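Local coordinates for protein separin (Saccharomyces cerevisiae, PDB 5U1T) that cleaves the Scc1 subunit of cohesin as a caspase-like cysteine protease at the onset of anaphase and is held inactive by securin for most of the cell cycle, at residues 537-540 and 541-544; 1325-1329 and 1330-1334; 1452-1455 and 1456-1460. All blocks are in the same frame, centred on the assembly; numbering follows the deposited sequence.

Contact 1 (537-540 and 541-544); sequences DLDP and LELN
Asp539 and Glu542 form a capping box at the start of the short helix 540-543. The close-knit part is the first turn itself. Asp539 is the N-cap, and its OD1 accepts from Glu542 N at 3.2 Å, using the lone pair that faces away from OD2. The same OD1 takes a weak, bent bond from Leu541 N at 2.8 Å. CG of Asp539 stands anti to the backbone N (chi1 -177°), which puts the carboxylate beside these amides. The Asp539 backbone O is the first acceptor of the helix and receives Leu543 N at 3.0 Å. Beneath, Leu538 and Leu543 are buried. Leu538 lies on Arg526 and Met527 of helix 523-533 and on Tyr564 of helix 557-572. Leu543 reaches back under the turn, with its CG 3.3 Å from Pro540 O. The outer side is looser. Pro540 and Leu541 are exposed, and the Leu541 side chain runs alongside that of Asp539. Glu542, partly exposed and in touch with Gln523 of helix 523-533, closes the box. Its extended chain passes the aspartate, with Glu542 CG 3.6 Å from Asp539 CB. The return bond is weak: Asp539 N points to Glu542 OE1 over 3.3 Å.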
loop_
_atom_site.group_PDB
_atom_site.type_symbol
_atom_site.label_atom_id
_atom_site.label_comp_id
_atom_site.label_asym_id
_atom_site.label_seq_id
_atom_site.Cartn_x
_atom_site.Cartn_y
_atom_site.Cartn_z
ATOM N N ASP A 537 10.800 25.687 -1.499
ATOM C CA ASP A 537 11.961 26.550 -1.763
ATOM C C ASP A 537 12.120 27.686 -0.721
ATOM O O ASP A 537 12.921 28.610 -0.905
ATOM C CB ASP A 537 11.862 27.146 -3.191
ATOM C CG ASP A 537 10.709 28.156 -3.346
ATOM O OD1 ASP A 537 10.017 28.450 -2.345
ATOM O OD2 ASP A 537 10.489 28.680 -4.473
ATOM N N LEU A 538 11.325 27.632 0.346
ATOM C CA LEU A 538 11.373 28.660 1.382
ATOM C C LEU A 538 12.460 28.365 2.399
ATOM O O LEU A 538 12.547 27.266 2.904
ATOM C CB LEU A 538 10.028 28.777 2.086
ATOM C CG LEU A 538 8.827 29.122 1.207
ATOM C CD1 LEU A 538 7.630 29.525 2.054
ATOM C CD2 LEU A 538 9.184 30.241 0.231
ATOM N N ASP A 539 13.298 29.344 2.698
ATOM C CA ASP A 539 14.297 29.144 3.729
ATOM C C ASP A 539 13.616 28.997 5.096
ATOM O O ASP A 539 12.746 29.789 5.450
ATOM C CB ASP A 539 15.301 30.295 3.748
ATOM C CG ASP A 539 16.397 30.080 4.773
ATOM O OD1 ASP A 539 16.160 30.398 5.954
ATOM O OD2 ASP A 539 17.485 29.565 4.419
ATOM N N PRO A 540 14.002 27.974 5.868
ATOM C CA PRO A 540 13.377 27.722 7.174
ATOM C C PRO A 540 13.527 28.898 8.133
ATOM O O PRO A 540 12.573 29.309 8.796
ATOM C CB PRO A 540 14.142 26.512 7.701
ATOM C CG PRO A 540 15.444 26.532 6.961
ATOM C CD PRO A 540 15.113 27.051 5.595
ATOM N N LEU A 541 14.730 29.440 8.201
ATOM C CA LEU A 541 14.996 30.532 9.112
ATOM C C LEU A 541 14.126 31.746 8.789
ATOM O O LEU A 541 13.698 32.482 9.689
ATOM C CB LEU A 541 16.471 30.914 9.053
ATOM C CG LEU A 541 17.007 31.464 10.361
ATOM C CD1 LEU A 541 16.898 30.360 11.380
ATOM C CD2 LEU A 541 18.441 31.945 10.206
ATOM N N GLU A 542 13.868 31.963 7.499
ATOM C CA GLU A 542 13.113 33.134 7.087
ATOM C C GLU A 542 11.624 32.910 7.299
ATOM O O GLU A 542 10.925 33.856 7.617
ATOM C CB GLU A 542 13.400 33.515 5.622
ATOM C CG GLU A 542 12.726 32.641 4.558
ATOM C CD GLU A 542 12.710 33.303 3.180
ATOM O OE1 GLU A 542 12.737 32.575 2.139
ATOM O OE2 GLU A 542 12.661 34.559 3.155
ATOM N N LEU A 543 11.129 31.680 7.165
ATOM C CA LEU A 543 9.679 31.470 7.234
ATOM C C LEU A 543 9.163 31.885 8.608
ATOM O O LEU A 543 8.054 32.418 8.733
ATOM C CB LEU A 543 9.289 30.011 6.915
ATOM C CG LEU A 543 9.348 28.908 7.992
ATOM C CD1 LEU A 543 8.089 28.839 8.881
ATOM C CD2 LEU A 543 9.661 27.520 7.372
ATOM N N ASN A 544 9.975 31.680 9.640
ATOM C CA ASN A 544 9.592 32.108 10.988
ATOM C C ASN A 544 9.669 33.612 11.287
ATOM O O ASN A 544 9.047 34.083 12.247
ATOM C CB ASN A 544 10.449 31.382 12.013
ATOM C CG ASN A 544 9.880 30.047 12.374
ATOM O OD1 ASN A 544 10.608 29.053 12.456
ATOM N ND2 ASN A 544 8.558 30.000 12.584
#

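Contact 2 (1325-1329 and 1330-1334); sequences NAYDE and IDFSM
Tyr1327 and Phe1332 make a T-shaped aromatic pair across the turn that leads into helix 1332-1347, within the peptidase C50 region of separase. The edge of Phe1332 is directed at the face of Tyr1327. The ring centroids are 5.7 Å apart and the planes are inclined at 75°. Phe1332 CZ does the touching. It lies over one face of the tyrosine ring, displaced toward the rim, and is 4.1 Å from Tyr1327 CG.

The apolar packing centres on Ile1330, which is buried. Its two branches have different tasks. CG1 lies anti to the carbonyl carbon (chi1 -63°) and carries CD1 to Tyr1327 CD1 at 3.5 Å; CD1 also rests near Asn1325 CB. CG2 instead sits over the centre of one face of the Phe1332 ring. The isoleucine thus touches both rings. Leu1315 of helix 1303-1320 and Pro1271 of helix 1271-1275 add to this packing.

The polar contacts are mostly of the backbone. Glu1329 N bonds to Ala1326 O at 2.9 Å and closes the turn. A longer, weak bond runs from Ile1330 N to Tyr1327 O. Asp1331 is the centre of an inverse gamma turn, with a weak bond from Phe1332 N to Ile1330 O. It is also the N-cap of the helix, and its backbone pairs with that of Asn1269. The capping bond, from Met1334 N to Asp1331 OD1, is nearly straight at 161° but weak, with 3.3 Å between the two atoms.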
loop_
_atom_site.group_PDB
_atom_site.type_symbol
_atom_site.label_atom_id
_atom_site.label_comp_id
_atom_site.label_asym_id
_atom_site.label_seq_id
_atom_site.Cartn_x
_atom_site.Cartn_y
_atom_site.Cartn_z
ATOM N N ASN A 1325 20.412 -52.721 40.683
ATOM C CA ASN A 1325 21.552 -53.598 40.773
ATOM C C ASN A 1325 22.827 -52.802 40.999
ATOM O O ASN A 1325 23.464 -52.375 40.046
ATOM C CB ASN A 1325 21.666 -54.459 39.514
ATOM C CG ASN A 1325 20.620 -55.554 39.471
ATOM O OD1 ASN A 1325 19.823 -55.642 38.545
ATOM N ND2 ASN A 1325 20.611 -56.393 40.498
ATOM N N ALA A 1326 23.196 -52.602 42.263
ATOM C CA ALA A 1326 24.483 -52.004 42.597
ATOM C C ALA A 1326 25.626 -52.675 41.824
ATOM O O ALA A 1326 25.799 -53.894 41.914
ATOM C CB ALA A 1326 24.727 -52.106 44.076
ATOM N N TYR A 1327 26.384 -51.883 41.060
ATOM C CA TYR A 1327 27.499 -52.395 40.259
ATOM C C TYR A 1327 28.557 -52.952 41.200
ATOM O O TYR A 1327 29.357 -53.817 40.853
ATOM C CB TYR A 1327 28.094 -51.302 39.363
ATOM C CG TYR A 1327 27.261 -50.943 38.144
ATOM C CD1 TYR A 1327 25.929 -51.326 38.046
ATOM C CD2 TYR A 1327 27.820 -50.244 37.076
ATOM C CE1 TYR A 1327 25.169 -51.014 36.938
ATOM C CE2 TYR A 1327 27.057 -49.931 35.938
ATOM C CZ TYR A 1327 25.729 -50.310 35.887
ATOM O OH TYR A 1327 24.955 -50.000 34.792
ATOM N N ASP A 1328 28.523 -52.420 42.405
ATOM C CA ASP A 1328 29.240 -52.900 43.562
ATOM C C ASP A 1328 29.164 -54.404 43.797
ATOM O O ASP A 1328 30.092 -55.022 44.330
ATOM C CB ASP A 1328 28.673 -52.180 44.778
ATOM C CG ASP A 1328 29.734 -51.752 45.710
ATOM O OD1 ASP A 1328 30.687 -52.539 45.851
ATOM O OD2 ASP A 1328 29.646 -50.633 46.281
ATOM N N GLU A 1329 28.035 -54.992 43.432
ATOM C CA GLU A 1329 27.789 -56.378 43.763
ATOM C C GLU A 1329 27.249 -57.172 42.595
ATOM O O GLU A 1329 26.685 -58.236 42.790
ATOM C CB GLU A 1329 26.820 -56.489 44.949
ATOM C CG GLU A 1329 25.946 -55.285 45.206
ATOM C CD GLU A 1329 24.950 -55.519 46.326
ATOM O OE1 GLU A 1329 24.736 -56.698 46.706
ATOM O OE2 GLU A 1329 24.377 -54.530 46.842
ATOM N N ILE A 1330 27.400 -56.661 41.380
ATOM C CA ILE A 1330 27.166 -57.496 40.218
ATOM C C ILE A 1330 28.443 -58.293 39.992
ATOM O O ILE A 1330 29.542 -57.752 40.134
ATOM C CB ILE A 1330 26.815 -56.670 38.962
ATOM C CG1 ILE A 1330 25.504 -55.897 39.171
ATOM C CG2 ILE A 1330 26.759 -57.564 37.714
ATOM C CD1 ILE A 1330 25.299 -54.760 38.198
ATOM N N ASP A 1331 28.317 -59.570 39.664
ATOM C CA ASP A 1331 29.505 -60.339 39.332
ATOM C C ASP A 1331 29.851 -60.183 37.859
ATOM O O ASP A 1331 29.480 -61.018 37.039
ATOM C CB ASP A 1331 29.316 -61.816 39.671
ATOM C CG ASP A 1331 30.628 -62.577 39.684
ATOM O OD1 ASP A 1331 31.663 -61.994 39.282
ATOM O OD2 ASP A 1331 30.621 -63.761 40.090
ATOM N N PHE A 1332 30.571 -59.114 37.532
ATOM C CA PHE A 1332 30.942 -58.824 36.148
ATOM C C PHE A 1332 31.877 -59.884 35.591
ATOM O O PHE A 1332 31.807 -60.192 34.407
ATOM C CB PHE A 1332 31.583 -57.438 36.031
ATOM C CG PHE A 1332 30.596 -56.312 36.115
ATOM C CD1 PHE A 1332 29.860 -55.947 35.012
ATOM C CD2 PHE A 1332 30.393 -55.638 37.305
ATOM C CE1 PHE A 1332 28.944 -54.927 35.085
ATOM C CE2 PHE A 1332 29.482 -54.611 37.384
ATOM C CZ PHE A 1332 28.754 -54.252 36.266
ATOM N N SER A 1333 32.731 -60.448 36.446
ATOM C CA SER A 1333 33.672 -61.478 36.013
ATOM C C SER A 1333 32.895 -62.629 35.408
ATOM O O SER A 1333 33.195 -63.097 34.303
ATOM C CB SER A 1333 34.523 -61.957 37.175
ATOM O OG SER A 1333 34.626 -60.924 38.141
ATOM N N MET A 1334 31.858 -63.042 36.120
ATOM C CA MET A 1334 31.020 -64.147 35.688
ATOM C C MET A 1334 30.133 -63.766 34.487
ATOM O O MET A 1334 29.945 -64.578 33.577
ATOM C CB MET A 1334 30.182 -64.628 36.873
ATOM C CG MET A 1334 29.892 -66.104 36.911
ATOM S SD MET A 1334 31.366 -67.159 36.887
ATOM C CE MET A 1334 32.404 -66.285 38.074
#

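Contact 3 (1452-1455 and 1456-1460); sequences EEET and LLKML
Glu1454 and Lys1458 run side by side one turn apart on helix 1453-1461. Their charged ends form a long salt bridge, with Glu1454 OE2 3.7 Å from Lys1458 NZ. The lysine chain bends at chi3 (42°), and its CE passes 3.4 Å from Glu1454 O. On another flank Glu1453 and Leu1457 lie alongside each other, with Glu1453 CG 4.0 Å from Leu1457 CD1. The Glu1453 carboxylate is bound further out, in a salt bridge to Arg1479.

The backbone sets this spacing. Leu1457 N, Lys1458 N and Met1459 N each bond to the carbonyl O four residues earlier. The shortest is Met1459 N to Thr1455 O at 2.8 Å, with the donor above the carbonyl plane.

At the start of the helix, Glu1452 O accepts twice from Thr1455. OG1 binds at 2.8 Å in the carbonyl plane, on a lone pair, and the backbone N binds at 2.9 Å. Thr1455 OG1 can reach that oxygen because it sits between its own N and carbonyl carbon (chi1 59°). On the buried face of the helix, Met1459 and Leu1460 pack on Phe1466 of strand 1465-1469. This is an amphipathic helix laid against the six-stranded mixed sheet of the caspase-like protease domain.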
loop_
_atom_site.group_PDB
_atom_site.type_symbol
_atom_site.label_atom_id
_atom_site.label_comp_id
_atom_site.label_asym_id
_atom_site.label_seq_id
_atom_site.Cartn_x
_atom_site.Cartn_y
_atom_site.Cartn_z
ATOM N N GLU A 1452 22.556 -28.667 -24.602
ATOM C CA GLU A 1452 21.480 -27.687 -24.499
ATOM C C GLU A 1452 20.259 -28.284 -23.808
ATOM O O GLU A 1452 19.956 -29.463 -23.996
ATOM C CB GLU A 1452 21.109 -27.150 -25.886
ATOM C CG GLU A 1452 21.652 -25.751 -26.175
ATOM C CD GLU A 1452 21.606 -25.407 -27.655
ATOM O OE1 GLU A 1452 21.333 -24.218 -27.982
ATOM O OE2 GLU A 1452 21.843 -26.324 -28.489
ATOM N N GLU A 1453 19.562 -27.453 -23.029
ATOM C CA GLU A 1453 18.526 -27.895 -22.088
ATOM C C GLU A 1453 17.554 -28.959 -22.598
ATOM O O GLU A 1453 17.252 -29.916 -21.883
ATOM C CB GLU A 1453 17.711 -26.696 -21.605
ATOM C CG GLU A 1453 16.793 -27.025 -20.422
ATOM C CD GLU A 1453 15.993 -25.825 -19.936
ATOM O OE1 GLU A 1453 15.835 -25.639 -18.708
ATOM O OE2 GLU A 1453 15.517 -25.065 -20.796
ATOM N N GLU A 1454 17.068 -28.808 -23.826
ATOM C CA GLU A 1454 16.050 -29.723 -24.338
ATOM C C GLU A 1454 16.595 -31.127 -24.646
ATOM O O GLU A 1454 15.836 -32.100 -24.665
ATOM C CB GLU A 1454 15.386 -29.136 -25.589
ATOM C CG GLU A 1454 15.954 -29.665 -26.909
ATOM C CD GLU A 1454 15.242 -29.107 -28.131
ATOM O OE1 GLU A 1454 14.589 -28.036 -28.009
ATOM O OE2 GLU A 1454 15.336 -29.742 -29.218
ATOM N N THR A 1455 17.898 -31.254 -24.877
ATOM C CA THR A 1455 18.417 -32.557 -25.284
ATOM C C THR A 1455 18.691 -33.449 -24.065
ATOM O O THR A 1455 18.562 -34.678 -24.149
ATOM C CB THR A 1455 19.702 -32.439 -26.165
ATOM O OG1 THR A 1455 20.735 -31.747 -25.451
ATOM C CG2 THR A 1455 19.399 -31.673 -27.448
ATOM N N LEU A 1456 19.049 -32.869 -22.924
ATOM C CA LEU A 1456 19.249 -33.754 -21.787
ATOM C C LEU A 1456 17.934 -33.933 -21.031
ATOM O O LEU A 1456 17.771 -34.893 -20.291
ATOM C CB LEU A 1456 20.378 -33.276 -20.860
ATOM C CG LEU A 1456 20.536 -31.833 -20.412
ATOM C CD1 LEU A 1456 19.282 -31.397 -19.734
ATOM C CD2 LEU A 1456 21.721 -31.709 -19.467
ATOM N N LEU A 1457 16.988 -33.021 -21.232
ATOM C CA LEU A 1457 15.651 -33.254 -20.715
ATOM C C LEU A 1457 15.059 -34.481 -21.404
ATOM O O LEU A 1457 14.365 -35.278 -20.780
ATOM C CB LEU A 1457 14.761 -32.028 -20.910
ATOM C CG LEU A 1457 14.950 -30.976 -19.816
ATOM C CD1 LEU A 1457 13.993 -29.839 -20.004
ATOM C CD2 LEU A 1457 14.765 -31.575 -18.434
ATOM N N LYS A 1458 15.349 -34.643 -22.693
ATOM C CA LYS A 1458 14.860 -35.814 -23.411
ATOM C C LYS A 1458 15.777 -36.973 -23.061
ATOM O O LYS A 1458 15.325 -38.106 -22.944
ATOM C CB LYS A 1458 14.761 -35.555 -24.940
ATOM C CG LYS A 1458 15.921 -36.015 -25.855
ATOM C CD LYS A 1458 15.692 -35.541 -27.308
ATOM C CE LYS A 1458 15.164 -34.086 -27.321
ATOM N NZ LYS A 1458 15.118 -33.367 -28.649
ATOM N N MET A 1459 17.055 -36.690 -22.837
ATOM C CA MET A 1459 17.961 -37.733 -22.369
ATOM C C MET A 1459 17.447 -38.368 -21.089
ATOM O O MET A 1459 17.382 -39.585 -20.976
ATOM C CB MET A 1459 19.357 -37.180 -22.119
ATOM C CG MET A 1459 20.277 -37.210 -23.309
ATOM S SD MET A 1459 21.924 -36.718 -22.771
ATOM C CE MET A 1459 22.921 -37.408 -24.099
ATOM N N LEU A 1460 17.071 -37.532 -20.131
ATOM C CA LEU A 1460 16.652 -38.017 -18.823
ATOM C C LEU A 1460 15.392 -38.855 -18.889
ATOM O O LEU A 1460 15.314 -39.906 -18.257
ATOM C CB LEU A 1460 16.429 -36.854 -17.861
ATOM C CG LEU A 1460 17.702 -36.122 -17.467
ATOM C CD1 LEU A 1460 17.363 -34.768 -16.848
ATOM C CD2 LEU A 1460 18.526 -36.986 -16.531
#

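How the contacts relate
The three contacts follow one another along the chain and share no helix, strand or direct touch. Contact 1 belongs to the helical region, at helix 540-543. Contacts 2 and 3 both lie in the peptidase C50 range, yet their centres are still about 68 Å apart. Contact 2 leads from helix 1303-1320 into helix 1332-1347, before strand 1353-1362. Contact 3 comes later, on the helix that links strands 1444-1447 and 1465-1469 of the six-stranded sheet. The centres of contacts 1 and 2 are about 95 Å apart; contacts 1 and 3 lie on opposite sides of the chain's centre. None can act directly on another. Each settles a helix start locally in an elongated chain.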